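PDB 3LMM: transcriptional regulator from Corynebacterium diphtheriae, which probably regulates transcription, combining a Schlafen AlbA-type domain, a region resembling the RecG C-terminal part and helix-turn-helix-type domains, though its exact role is unknown. Local coordinates for residues A[337-342]-A[391-396]; A[318-323]-A[333-338]; A[309-314]-A[352-357]; A[346-351]-A[453-458]; A[387-392]-A[404-409]. One frame throughout, in Å; residues are numbered along the deposited sequence.

Contact 1: A[337-342]-A[391-396]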
# COMPACT_ATOMS: atom_id res chain seq x y z
N GLY A 337 5.31 -17.83 -9.53
CA GLY A 337 5.53 -17.74 -8.10
C GLY A 337 4.23 -17.87 -7.34
O GLY A 337 3.16 -17.87 -7.94
N GLY A 338 4.32 -17.98 -6.02
CA GLY A 338 3.12 -18.10 -5.21
C GLY A 338 3.20 -17.30 -3.92
O GLY A 338 4.27 -16.82 -3.54
N PHE A 339 2.06 -17.15 -3.25
CA PHE A 339 1.97 -16.42 -1.99
C PHE A 339 2.99 -16.92 -0.97
O PHE A 339 3.00 -18.12 -0.65
CB PHE A 339 0.58 -16.59 -1.37
CG PHE A 339 -0.53 -16.08 -2.22
CD1 PHE A 339 -1.81 -16.58 -2.07
CD2 PHE A 339 -0.29 -15.10 -3.17
CE1 PHE A 339 -2.86 -16.11 -2.85
CE2 PHE A 339 -1.32 -14.62 -3.96
CZ PHE A 339 -2.61 -15.13 -3.80
N PRO A 340 3.83 -16.02 -0.44
CA PRO A 340 4.84 -16.44 0.54
C PRO A 340 4.22 -17.18 1.73
O PRO A 340 3.12 -16.84 2.17
CB PRO A 340 5.50 -15.12 0.94
CG PRO A 340 4.43 -14.10 0.69
CD PRO A 340 3.85 -14.56 -0.61
N ALA A 341 4.91 -18.20 2.24
CA ALA A 341 4.43 -18.99 3.38
C ALA A 341 3.98 -18.08 4.51
O ALA A 341 4.77 -17.76 5.40
CB ALA A 341 5.53 -19.94 3.87
N ALA A 342 2.71 -17.66 4.46
CA ALA A 342 2.11 -16.77 5.45
C ALA A 342 0.85 -16.12 4.88
O ALA A 342 -0.19 -16.05 5.54
CB ALA A 342 3.11 -15.67 5.86
N PRO A 391 -11.84 -7.74 -8.56
CA PRO A 391 -10.78 -8.55 -9.14
C PRO A 391 -10.39 -9.70 -8.22
O PRO A 391 -9.99 -9.49 -7.08
CB PRO A 391 -9.65 -7.53 -9.33
CG PRO A 391 -9.87 -6.58 -8.21
CD PRO A 391 -11.36 -6.38 -8.25
N THR A 392 -10.53 -10.92 -8.72
CA THR A 392 -10.18 -12.09 -7.93
C THR A 392 -8.72 -12.46 -8.17
O THR A 392 -8.25 -12.53 -9.31
CB THR A 392 -11.03 -13.31 -8.29
OG1 THR A 392 -10.73 -13.74 -9.62
CG2 THR A 392 -12.51 -12.97 -8.17
N ILE A 393 -8.02 -12.69 -7.07
CA ILE A 393 -6.61 -13.06 -7.13
C ILE A 393 -6.33 -14.31 -6.30
O ILE A 393 -6.28 -14.25 -5.08
CB ILE A 393 -5.72 -11.84 -6.71
CG1 ILE A 393 -4.34 -12.32 -6.29
CG2 ILE A 393 -6.38 -11.04 -5.60
CD1 ILE A 393 -3.42 -11.17 -5.96
N GLU A 394 -6.15 -15.45 -6.98
CA GLU A 394 -5.88 -16.73 -6.33
C GLU A 394 -4.59 -17.39 -6.84
O GLU A 394 -4.10 -17.05 -7.93
CB GLU A 394 -7.03 -17.71 -6.54
CG GLU A 394 -7.11 -18.25 -7.96
CD GLU A 394 -7.87 -19.56 -8.07
OE1 GLU A 394 -7.50 -20.54 -7.36
OE2 GLU A 394 -8.83 -19.63 -8.88
N GLU A 395 -4.05 -18.32 -6.05
CA GLU A 395 -2.82 -19.06 -6.38
C GLU A 395 -3.15 -20.27 -7.25
O GLU A 395 -4.05 -21.05 -6.96
CB GLU A 395 -2.11 -19.53 -5.10
CG GLU A 395 -0.70 -20.08 -5.35
CD GLU A 395 0.12 -20.33 -4.08
OE1 GLU A 395 0.29 -19.39 -3.27
OE2 GLU A 395 0.62 -21.46 -3.88
N ILE A 396 -2.39 -20.41 -8.33
CA ILE A 396 -2.57 -21.49 -9.27
C ILE A 396 -1.39 -22.45 -9.22
O ILE A 396 -0.26 -22.03 -8.98
CB ILE A 396 -2.71 -20.93 -10.70
CG1 ILE A 396 -4.12 -20.40 -10.89
CG2 ILE A 396 -2.34 -21.99 -11.73
CD1 ILE A 396 -5.22 -21.42 -10.61
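Ile-393 and Glu-395 receive the ring of Phe-339 beside strand 392-396, an outermost strand of the six-stranded mixed sheet in the region related to the RecG C-terminal family. Phe-339 belongs to the long loop that leaves strand 330-336, so the loop meets the outer strand of the sheet at one point, near the protein surface. Ile-393 meets the far end of the ring: its CG1 is 4.1 Å from Phe-339 CZ, and the two side chains cross obliquely. Its carbonyl O lies in the ring plane at the edge, 4.0 Å from Phe-339 CZ. At Glu-394 the CB points away from residues 337-342, and the side chain touches Ser-345 further along the loop; its backbone pairs with Glu-402 of the adjacent strand. Glu-395 turns back toward the loop, with CG anti to the backbone N (chi1 -170°) and the chain extended beyond it. Its CB sits over one face of the Phe-339 ring, 4.2 Å from CE1, and the two side chains slide past each other in opposite directions, ring and carboxylate planes 73° apart. Val-401 and Val-348 add apolar neighbours to the ring. The carboxylate reaches the loop backbone: CD of Glu-395 is 3.9 Å from CA of Gly-338, and OE1, met from above the carboxylate plane, accepts the N-H of Phe-339 at 2.9 Å.

Contact 2: A[318-323]-A[333-338]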
# COMPACT_ATOMS: atom_id res chain seq x y z
N GLU A 318 9.85 -18.59 -17.12
CA GLU A 318 8.55 -18.29 -17.70
C GLU A 318 8.07 -16.85 -17.44
O GLU A 318 8.09 -16.36 -16.32
CB GLU A 318 7.52 -19.35 -17.23
CG GLU A 318 7.49 -19.72 -15.72
CD GLU A 318 8.46 -20.83 -15.30
OE1 GLU A 318 9.64 -20.52 -14.99
OE2 GLU A 318 8.04 -22.01 -15.27
N PRO A 319 7.64 -16.15 -18.50
CA PRO A 319 7.17 -14.77 -18.40
C PRO A 319 5.80 -14.65 -17.77
O PRO A 319 5.06 -15.63 -17.65
CB PRO A 319 7.13 -14.30 -19.86
CG PRO A 319 8.03 -15.28 -20.58
CD PRO A 319 7.70 -16.57 -19.91
N ILE A 320 5.46 -13.44 -17.35
CA ILE A 320 4.16 -13.17 -16.78
C ILE A 320 3.26 -13.43 -17.98
O ILE A 320 3.44 -12.82 -19.04
CB ILE A 320 4.01 -11.70 -16.35
CG1 ILE A 320 5.04 -11.36 -15.26
CG2 ILE A 320 2.60 -11.43 -15.88
CD1 ILE A 320 5.13 -9.88 -14.91
N ASP A 321 2.33 -14.36 -17.82
CA ASP A 321 1.40 -14.70 -18.89
C ASP A 321 0.16 -13.87 -18.70
O ASP A 321 -0.57 -14.05 -17.72
CB ASP A 321 1.04 -16.19 -18.81
CG ASP A 321 0.06 -16.63 -19.89
OD1 ASP A 321 -0.39 -17.80 -19.88
OD2 ASP A 321 -0.27 -15.79 -20.76
N VAL A 322 -0.08 -12.92 -19.61
CA VAL A 322 -1.28 -12.10 -19.54
C VAL A 322 -2.09 -12.37 -20.79
O VAL A 322 -1.59 -12.22 -21.90
CB VAL A 322 -0.98 -10.55 -19.39
CG1 VAL A 322 0.15 -10.13 -20.29
CG2 VAL A 322 -2.23 -9.75 -19.72
N ARG A 323 -3.33 -12.81 -20.60
CA ARG A 323 -4.21 -13.07 -21.73
C ARG A 323 -5.46 -12.22 -21.61
O ARG A 323 -5.90 -11.90 -20.50
CB ARG A 323 -4.58 -14.56 -21.86
CG ARG A 323 -5.04 -15.26 -20.61
CD ARG A 323 -3.85 -15.80 -19.82
NE ARG A 323 -3.15 -16.90 -20.49
CZ ARG A 323 -3.67 -18.11 -20.69
NH1 ARG A 323 -4.90 -18.39 -20.28
NH2 ARG A 323 -2.93 -19.04 -21.28
N VAL A 333 -4.12 -12.34 -15.58
CA VAL A 333 -2.69 -12.10 -15.41
C VAL A 333 -2.06 -13.17 -14.51
O VAL A 333 -2.14 -13.09 -13.29
CB VAL A 333 -2.42 -10.71 -14.79
CG1 VAL A 333 -0.93 -10.55 -14.51
CG2 VAL A 333 -2.90 -9.63 -15.73
N ARG A 334 -1.43 -14.15 -15.15
CA ARG A 334 -0.76 -15.24 -14.46
C ARG A 334 0.69 -14.85 -14.20
O ARG A 334 1.41 -14.52 -15.14
CB ARG A 334 -0.78 -16.50 -15.31
CG ARG A 334 -2.13 -17.18 -15.44
CD ARG A 334 -2.21 -17.98 -16.74
NE ARG A 334 -3.37 -18.85 -16.78
CZ ARG A 334 -3.46 -20.01 -16.12
NH1 ARG A 334 -2.44 -20.42 -15.38
NH2 ARG A 334 -4.57 -20.74 -16.20
N SER A 335 1.12 -14.89 -12.94
CA SER A 335 2.50 -14.54 -12.61
C SER A 335 3.26 -15.67 -11.93
O SER A 335 2.78 -16.28 -10.97
CB SER A 335 2.53 -13.31 -11.71
OG SER A 335 2.10 -12.17 -12.42
N PRO A 336 4.48 -15.95 -12.40
CA PRO A 336 5.29 -17.02 -11.81
C PRO A 336 5.55 -16.79 -10.33
O PRO A 336 5.97 -15.71 -9.91
CB PRO A 336 6.56 -16.99 -12.65
CG PRO A 336 6.68 -15.55 -13.02
CD PRO A 336 5.26 -15.22 -13.42
N GLY A 337 5.31 -17.83 -9.53
CA GLY A 337 5.53 -17.74 -8.10
C GLY A 337 4.23 -17.87 -7.34
O GLY A 337 3.16 -17.87 -7.94
N GLY A 338 4.32 -17.98 -6.02
CA GLY A 338 3.12 -18.10 -5.21
C GLY A 338 3.20 -17.30 -3.92
O GLY A 338 4.27 -16.82 -3.54
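Asp-321 O accepts the N-H of Arg-334 at 2.7 Å, with an angle of 152° at the hydrogen. The return bond, from Asp-321 N to Arg-334 O, is 2.8 Å long, and together they make Asp-321 and Arg-334 an antiparallel hydrogen-bonded pair of the hairpin formed by strands 320-325 and 330-336. Val-322 and Val-333 follow as a non-hydrogen-bonded pair with side chains on the opposite face. On the face of Asp-321 the chemistry is ionic. Arg-323 folds back along its own strand, CG lying between the backbone N and the carbonyl carbon (chi1 48°). Its NE donates to Asp-321 OD2 at 3.1 Å, the oxygen lying in the guanidinium plane while the donor stands above the carboxylate plane; a second, weak bond runs to OD1. Arg-334 runs beside Asp-321, pointing the same way, and brings CD to 3.6 Å from Asp-321 OD1. Its NE lies over one face of the Arg-323 guanidinium, offset toward the rim and 3.8 Å from NH1, a proximity of like charges that the nearby Asp-321 carboxylate probably eases. On the other face Val-333 spreads its methyls, CG1 to 3.9 Å from Ile-320 CG2 and CG2 to 4.0 Å from Val-322 CG2. This apolar face lies on helix 298-311, through Ala-308 and Met-309. Strand 240-245 flanks the hairpin beyond Ile-320 and Val-322, and strand 400-406 is the sheet neighbour of 330-336.

Contact 3: A[309-314]-A[352-357]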
# COMPACT_ATOMS: atom_id res chain seq x y z
N MSE A 309 4.61 -7.27 -12.25
CA MSE A 309 5.94 -6.79 -12.60
C MSE A 309 6.83 -6.54 -11.38
O MSE A 309 8.05 -6.49 -11.50
CB MSE A 309 5.80 -5.50 -13.40
CG MSE A 309 6.89 -5.26 -14.39
SE MSE A 309 6.82 -6.58 -15.76
CE MSE A 309 8.61 -6.28 -16.46
N ILE A 310 6.20 -6.37 -10.23
CA ILE A 310 6.90 -6.09 -8.98
C ILE A 310 6.99 -7.28 -8.04
O ILE A 310 7.99 -7.44 -7.35
CB ILE A 310 6.20 -4.92 -8.24
CG1 ILE A 310 6.38 -3.63 -9.03
CG2 ILE A 310 6.73 -4.78 -6.83
CD1 ILE A 310 5.75 -2.40 -8.40
N HIS A 311 5.94 -8.10 -7.98
CA HIS A 311 5.94 -9.24 -7.08
C HIS A 311 6.17 -10.57 -7.76
O HIS A 311 6.05 -11.62 -7.13
CB HIS A 311 4.65 -9.27 -6.28
CG HIS A 311 4.45 -8.04 -5.44
ND1 HIS A 311 4.12 -6.82 -5.99
CD2 HIS A 311 4.59 -7.83 -4.11
CE1 HIS A 311 4.07 -5.91 -5.03
NE2 HIS A 311 4.35 -6.50 -3.88
N ARG A 312 6.50 -10.53 -9.05
CA ARG A 312 6.80 -11.71 -9.87
C ARG A 312 7.88 -12.51 -9.15
O ARG A 312 8.47 -12.04 -8.18
CB ARG A 312 7.35 -11.21 -11.20
CG ARG A 312 7.79 -12.26 -12.16
CD ARG A 312 8.48 -11.58 -13.30
NE ARG A 312 8.70 -12.44 -14.46
CZ ARG A 312 9.21 -13.67 -14.40
NH1 ARG A 312 9.56 -14.20 -13.24
NH2 ARG A 312 9.38 -14.35 -15.53
N ASP A 313 8.15 -13.73 -9.61
CA ASP A 313 9.20 -14.47 -8.94
C ASP A 313 10.57 -13.98 -9.46
O ASP A 313 11.55 -13.99 -8.72
CB ASP A 313 9.05 -15.98 -9.17
CG ASP A 313 9.94 -16.80 -8.24
OD1 ASP A 313 9.48 -17.84 -7.71
OD2 ASP A 313 11.11 -16.42 -8.04
N TRP A 314 10.64 -13.51 -10.70
CA TRP A 314 11.89 -12.99 -11.25
C TRP A 314 13.05 -13.94 -11.24
O TRP A 314 14.08 -13.70 -11.89
CB TRP A 314 12.31 -11.70 -10.55
CG TRP A 314 11.55 -10.54 -11.05
CD1 TRP A 314 10.94 -9.59 -10.30
CD2 TRP A 314 11.28 -10.22 -12.42
NE1 TRP A 314 10.28 -8.70 -11.11
CE2 TRP A 314 10.47 -9.07 -12.42
CE3 TRP A 314 11.61 -10.81 -13.64
CZ2 TRP A 314 10.01 -8.47 -13.60
CZ3 TRP A 314 11.16 -10.22 -14.81
CH2 TRP A 314 10.36 -9.07 -14.79
N ARG A 352 1.40 -6.30 3.01
CA ARG A 352 2.15 -5.10 2.65
C ARG A 352 3.61 -5.42 2.31
O ARG A 352 4.23 -4.70 1.52
CB ARG A 352 2.09 -4.06 3.78
CG ARG A 352 0.71 -3.45 3.98
CD ARG A 352 0.21 -2.71 2.75
NE ARG A 352 -1.05 -2.02 3.01
CZ ARG A 352 -2.24 -2.60 3.07
NH1 ARG A 352 -2.36 -3.91 2.88
NH2 ARG A 352 -3.33 -1.88 3.34
N ALA A 353 4.15 -6.49 2.89
CA ALA A 353 5.54 -6.92 2.63
C ALA A 353 5.68 -7.59 1.26
O ALA A 353 5.14 -8.68 1.03
CB ALA A 353 6.01 -7.87 3.73
N ALA A 354 6.42 -6.95 0.36
CA ALA A 354 6.63 -7.46 -0.99
C ALA A 354 7.77 -8.47 -1.04
O ALA A 354 8.62 -8.49 -0.16
CB ALA A 354 6.91 -6.32 -1.94
N ARG A 355 7.77 -9.30 -2.08
CA ARG A 355 8.81 -10.31 -2.24
C ARG A 355 10.16 -9.62 -2.38
O ARG A 355 11.15 -9.97 -1.72
CB ARG A 355 8.54 -11.15 -3.49
CG ARG A 355 9.58 -12.22 -3.76
CD ARG A 355 9.43 -12.78 -5.16
NE ARG A 355 8.09 -13.31 -5.40
CZ ARG A 355 7.61 -14.42 -4.83
NH1 ARG A 355 6.37 -14.83 -5.10
NH2 ARG A 355 8.36 -15.12 -4.00
N TYR A 356 10.21 -8.61 -3.23
CA TYR A 356 11.44 -7.89 -3.45
C TYR A 356 11.28 -6.43 -3.03
O TYR A 356 11.06 -5.54 -3.87
CB TYR A 356 11.85 -7.98 -4.92
CG TYR A 356 12.10 -9.39 -5.40
CD1 TYR A 356 13.13 -10.16 -4.87
CD2 TYR A 356 11.32 -9.96 -6.42
CE1 TYR A 356 13.39 -11.44 -5.32
CE2 TYR A 356 11.57 -11.25 -6.90
CZ TYR A 356 12.61 -11.99 -6.34
OH TYR A 356 12.90 -13.26 -6.79
N PRO A 357 11.37 -6.15 -1.72
CA PRO A 357 11.24 -4.79 -1.20
C PRO A 357 12.09 -3.81 -2.00
O PRO A 357 11.62 -2.74 -2.36
CB PRO A 357 11.73 -4.93 0.25
CG PRO A 357 11.24 -6.29 0.61
CD PRO A 357 11.59 -7.11 -0.62
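Arg-355 and Tyr-356 reach for backbone carbonyls just where helix 298-311 ends, and the hydrogen bond of Arg-355 carries the contact. Arg-355 NE donates to His-311 O at 3.2 Å and nearly straight, 171° at the hydrogen. That oxygen lies in the guanidinium plane, whereas the donor stands above the carbonyl plane; NH1 of the same group goes on to Gly-338 O. Tyr-356 OH lies against Asp-313 O, too close in the model for the bond's length to be trusted. Van der Waals contacts add to this: CB of Ala-354, which points toward the helix end, packs against the CD2/NE2 side of His-311, a ring tethered through ND1 to Asn-307 O. Trp-314 CB is 3.8 Å from Tyr-356 CE2, and the five-membered ring of Trp-314 and the Tyr-356 ring form an oblique aromatic pair with centroids 5.9 Å apart and planes at 41°. Within their own segments, Arg-355 CG lies over the centre of the Tyr-356 ring, and Trp-314 NE1 bonds to Met-309 O at 3.2 Å, helping to hold the indole. Tyr-356 holds the N-cap position of helix 357-365, so the contact joins the end of one helix to the start of another. A cationic donor at a helix C-terminus would be favoured by the partial negative charge of the carbonyls there, and His-311 O, on the last helical residue, gains a side-chain donor.

Contact 4: A[346-351]-A[453-458]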
# COMPACT_ATOMS: atom_id res chain seq x y z
N GLU A 346 -7.05 -15.23 1.13
CA GLU A 346 -7.91 -14.34 1.92
C GLU A 346 -7.09 -13.51 2.90
O GLU A 346 -7.56 -13.16 3.98
CB GLU A 346 -8.93 -15.15 2.69
CG GLU A 346 -9.85 -15.96 1.81
CD GLU A 346 -10.15 -17.31 2.40
OE1 GLU A 346 -10.66 -17.36 3.54
OE2 GLU A 346 -9.89 -18.32 1.72
N ASN A 347 -5.86 -13.19 2.51
CA ASN A 347 -5.00 -12.42 3.37
C ASN A 347 -4.06 -11.58 2.52
O ASN A 347 -2.97 -11.22 2.96
CB ASN A 347 -4.20 -13.35 4.27
CG ASN A 347 -3.71 -12.66 5.51
OD1 ASN A 347 -2.94 -11.70 5.44
ND2 ASN A 347 -4.16 -13.14 6.67
N VAL A 348 -4.49 -11.27 1.31
CA VAL A 348 -3.68 -10.49 0.39
C VAL A 348 -3.96 -8.99 0.43
O VAL A 348 -3.02 -8.19 0.51
CB VAL A 348 -3.87 -11.01 -1.05
CG1 VAL A 348 -3.16 -12.34 -1.22
CG2 VAL A 348 -5.35 -11.16 -1.35
N LEU A 349 -5.23 -8.61 0.36
CA LEU A 349 -5.61 -7.19 0.39
C LEU A 349 -5.08 -6.45 1.61
O LEU A 349 -5.16 -5.22 1.69
CB LEU A 349 -7.13 -7.02 0.35
CG LEU A 349 -7.81 -7.04 -1.02
CD1 LEU A 349 -7.60 -8.41 -1.63
CD2 LEU A 349 -9.30 -6.72 -0.88
N SER A 350 -4.55 -7.21 2.57
CA SER A 350 -4.03 -6.64 3.80
C SER A 350 -2.51 -6.73 3.85
O SER A 350 -1.86 -5.97 4.57
CB SER A 350 -4.62 -7.39 5.00
OG SER A 350 -4.30 -8.77 4.95
N ASN A 351 -1.94 -7.65 3.08
CA ASN A 351 -0.50 -7.81 3.04
C ASN A 351 0.15 -6.51 2.59
O ASN A 351 -0.47 -5.71 1.88
CB ASN A 351 -0.12 -8.93 2.07
CG ASN A 351 1.39 -9.12 1.98
OD1 ASN A 351 2.05 -9.41 2.98
ND2 ASN A 351 1.92 -8.98 0.77
N GLY A 453 -14.39 -8.93 4.73
CA GLY A 453 -14.42 -8.35 3.40
C GLY A 453 -13.18 -7.52 3.09
O GLY A 453 -12.55 -7.70 2.05
N LEU A 454 -12.85 -6.61 3.99
CA LEU A 454 -11.69 -5.74 3.85
C LEU A 454 -10.44 -6.52 4.18
O LEU A 454 -9.32 -6.03 4.00
CB LEU A 454 -11.77 -4.58 4.83
CG LEU A 454 -13.03 -3.73 4.74
CD1 LEU A 454 -13.14 -2.87 5.99
CD2 LEU A 454 -13.01 -2.90 3.47
N GLN A 455 -10.63 -7.73 4.68
CA GLN A 455 -9.53 -8.60 5.07
C GLN A 455 -8.70 -7.89 6.14
O GLN A 455 -7.47 -8.00 6.16
CB GLN A 455 -8.66 -8.93 3.85
CG GLN A 455 -9.13 -10.17 3.09
CD GLN A 455 -8.43 -10.36 1.74
OE1 GLN A 455 -7.20 -10.35 1.65
NE2 GLN A 455 -9.22 -10.55 0.70
N SER A 456 -9.39 -7.18 7.04
CA SER A 456 -8.72 -6.46 8.10
C SER A 456 -9.35 -6.71 9.46
O SER A 456 -10.40 -7.35 9.56
CB SER A 456 -8.72 -4.96 7.80
OG SER A 456 -7.82 -4.25 8.66
N GLY A 457 -8.70 -6.21 10.51
CA GLY A 457 -9.18 -6.38 11.87
C GLY A 457 -10.56 -5.79 12.10
O GLY A 457 -11.13 -5.19 11.20
N LYS A 458 -11.08 -5.96 13.31
CA LYS A 458 -12.40 -5.43 13.61
C LYS A 458 -12.42 -3.92 13.65
O LYS A 458 -13.47 -3.30 13.53
CB LYS A 458 -12.93 -6.04 14.92
CG LYS A 458 -13.25 -7.53 14.78
CD LYS A 458 -14.03 -8.08 15.97
CE LYS A 458 -13.24 -7.94 17.27
NZ LYS A 458 -14.00 -8.45 18.46
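The carboxamide of Gln-455 is sandwiched between Leu-349 and Glu-346. Over one face lies Leu-349, its CB 3.8 Å from Gln-455 CD and its CD1 3.6 Å from NE2, the two side chains crossing at about a right angle. Over the opposite face lies the main chain of Glu-346, whose C is 3.6 Å from Gln-455 CD. At the oxygen end, Val-348 CG2 comes within 3.6 Å of OE1. Two successive backbone N-H groups converge on that oxygen: Leu-349 N donates to Gln-455 OE1 at 2.9 Å, from above the amide plane on the Leu-349 side, and Val-348 N adds a weak bond, bent to 118° at the hydrogen. Both donors belong to a type I turn, closed by Asn-351 N to Val-348 O at 2.8 Å. Gln-455 reaches the turn with CG anti to its carbonyl carbon (chi1 -88°) and the chain extended beyond. It is the first residue past helix 447-454, with positive phi, and Gly-457 takes the N-cap position of helix 458-469; a short turn between two helices here is consistent with the helix-turn-helix clan of the DUF5635 family. Tyr-430 of helix 430-441 touches both Leu-349 and Leu-454. The contact thus ties the RecG-like region to the DUF5635 region through a neutral amide: main-chain N-H groups hold OE1, while Leu-349 and the Glu-346 main chain on the two faces restrict the amide's tilt.

Contact 5: A[387-392]-A[404-409]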
# COMPACT_ATOMS: atom_id res chain seq x y z
N GLY A 387 -19.80 -1.26 -11.18
CA GLY A 387 -20.76 -2.34 -11.11
C GLY A 387 -20.26 -3.71 -11.52
O GLY A 387 -21.07 -4.64 -11.61
N HIS A 388 -18.96 -3.83 -11.79
CA HIS A 388 -18.33 -5.10 -12.18
C HIS A 388 -18.00 -5.80 -10.89
O HIS A 388 -18.15 -5.22 -9.82
CB HIS A 388 -17.03 -4.86 -12.94
CG HIS A 388 -17.20 -4.10 -14.22
ND1 HIS A 388 -18.00 -4.56 -15.24
CD2 HIS A 388 -16.72 -2.90 -14.61
CE1 HIS A 388 -18.00 -3.66 -16.22
NE2 HIS A 388 -17.24 -2.65 -15.86
N ARG A 389 -17.55 -7.05 -11.00
CA ARG A 389 -17.17 -7.84 -9.84
C ARG A 389 -15.71 -7.63 -9.49
O ARG A 389 -14.86 -7.53 -10.37
CB ARG A 389 -17.44 -9.31 -10.08
CG ARG A 389 -17.21 -9.77 -11.51
CD ARG A 389 -17.64 -11.23 -11.66
NE ARG A 389 -17.69 -11.68 -13.05
CZ ARG A 389 -18.18 -12.86 -13.42
NH1 ARG A 389 -18.66 -13.69 -12.51
NH2 ARG A 389 -18.19 -13.20 -14.71
N PRO A 390 -15.40 -7.57 -8.19
CA PRO A 390 -14.05 -7.36 -7.68
C PRO A 390 -13.01 -8.28 -8.28
O PRO A 390 -13.24 -9.47 -8.49
CB PRO A 390 -14.21 -7.58 -6.18
CG PRO A 390 -15.29 -8.59 -6.12
CD PRO A 390 -16.29 -8.05 -7.12
N PRO A 391 -11.84 -7.74 -8.56
CA PRO A 391 -10.78 -8.55 -9.14
C PRO A 391 -10.39 -9.70 -8.22
O PRO A 391 -9.99 -9.49 -7.08
CB PRO A 391 -9.65 -7.53 -9.33
CG PRO A 391 -9.87 -6.58 -8.21
CD PRO A 391 -11.36 -6.38 -8.25
N THR A 392 -10.53 -10.92 -8.72
CA THR A 392 -10.18 -12.09 -7.93
C THR A 392 -8.72 -12.46 -8.17
O THR A 392 -8.25 -12.53 -9.31
CB THR A 392 -11.03 -13.31 -8.29
OG1 THR A 392 -10.73 -13.74 -9.62
CG2 THR A 392 -12.51 -12.97 -8.17
N THR A 404 -7.54 -11.97 -12.00
CA THR A 404 -8.54 -11.94 -13.07
C THR A 404 -9.46 -10.73 -12.93
O THR A 404 -10.07 -10.50 -11.88
CB THR A 404 -9.42 -13.20 -13.05
OG1 THR A 404 -8.96 -14.07 -12.00
CG2 THR A 404 -9.36 -13.92 -14.38
N LEU A 405 -9.56 -9.96 -14.00
CA LEU A 405 -10.40 -8.77 -14.05
C LEU A 405 -11.49 -8.98 -15.07
O LEU A 405 -11.20 -9.09 -16.26
CB LEU A 405 -9.58 -7.55 -14.47
CG LEU A 405 -8.94 -6.78 -13.32
CD1 LEU A 405 -8.14 -7.73 -12.48
CD2 LEU A 405 -8.08 -5.68 -13.88
N VAL A 406 -12.74 -9.03 -14.63
CA VAL A 406 -13.85 -9.20 -15.58
C VAL A 406 -14.58 -7.87 -15.81
O VAL A 406 -15.28 -7.38 -14.92
CB VAL A 406 -14.87 -10.24 -15.09
CG1 VAL A 406 -16.15 -10.13 -15.90
CG2 VAL A 406 -14.30 -11.65 -15.22
N GLY A 407 -14.44 -7.29 -17.00
CA GLY A 407 -15.09 -6.02 -17.29
C GLY A 407 -16.26 -6.00 -18.26
O GLY A 407 -17.16 -6.84 -18.21
N GLY A 408 -16.25 -5.01 -19.15
CA GLY A 408 -17.33 -4.88 -20.11
C GLY A 408 -18.08 -3.57 -19.92
O GLY A 408 -17.56 -2.63 -19.33
N ARG A 409 -19.30 -3.50 -20.43
CA ARG A 409 -20.08 -2.27 -20.30
C ARG A 409 -20.41 -1.99 -18.84
O ARG A 409 -20.67 -2.90 -18.06
CB ARG A 409 -21.37 -2.35 -21.11
CG ARG A 409 -21.21 -1.99 -22.57
CD ARG A 409 -22.53 -2.05 -23.32
NE ARG A 409 -22.38 -1.50 -24.65
CZ ARG A 409 -22.32 -0.20 -24.91
NH1 ARG A 409 -22.40 0.68 -23.92
NH2 ARG A 409 -22.15 0.22 -26.17
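Following the Schellman motif, with Gly-387 as C-prime residue, that ends helix 373-385, the chain between that helix and strand 392-396 runs antiparallel to strand 400-406, and His-388 is the first residue to meet it. Its CG is anti to the carbonyl carbon (chi1 -61°); Gly-407 CA lies over one face of the imidazole in a CH-pi contact, 4.0 Å from the ring centroid. CE1 of His-388 meets Gly-408 O at 3.3 Å, the oxygen being near the ring plane at the edge. Arg-389 carries an extended chain across Val-406, whose CG1 lies at the guanidinium edge, 3.6 Å from NE. Here the segments draw together into the open end of the hairpin made by strands 392-396 and 400-406. Pro-391 places CB 3.5 Å from Leu-405 CD1 on the side covered by Met-379, Tyr-380 and Met-383 of helix 373-385, while its CA makes a C-H...O contact with Thr-404 O. Thr-392 and Thr-404 form an antiparallel hydrogen-bonded pair. Thr-404 N to Thr-392 O is the firmer bond, 2.8 Å and 166° at the hydrogen; the return bond, Thr-392 N to Thr-404 O at 3.2 Å, is weak. Above this pair the two side chains bring their OG1 atoms to 3.0 Å, and Thr-404 OG1 is also within 3.2 Å of Thr-392 O.

In the fold
Contacts 1, 2 and 5 reach one six-stranded mixed sheet: contact 2 joins strands 320-325 and 330-336, contact 5 pairs the end of 400-406 with the chain leading into 392-396, and contact 1 sets the loop after 330-336 against 392-396. Contacts 1 and 2 share Gly-337 and Gly-338, their centres about 11 Å apart. That same loop supplies segments to contacts 3 and 4, so it runs from the sheet past the DUF5635 region and then to the end of helix 298-311. Contact 2 is nested within the loop closed by contact 3, and contact 5 within that closed by contact 4. Contacts 3 and 5 are most distant, centres about 24 Å apart. One loop thus links these parts.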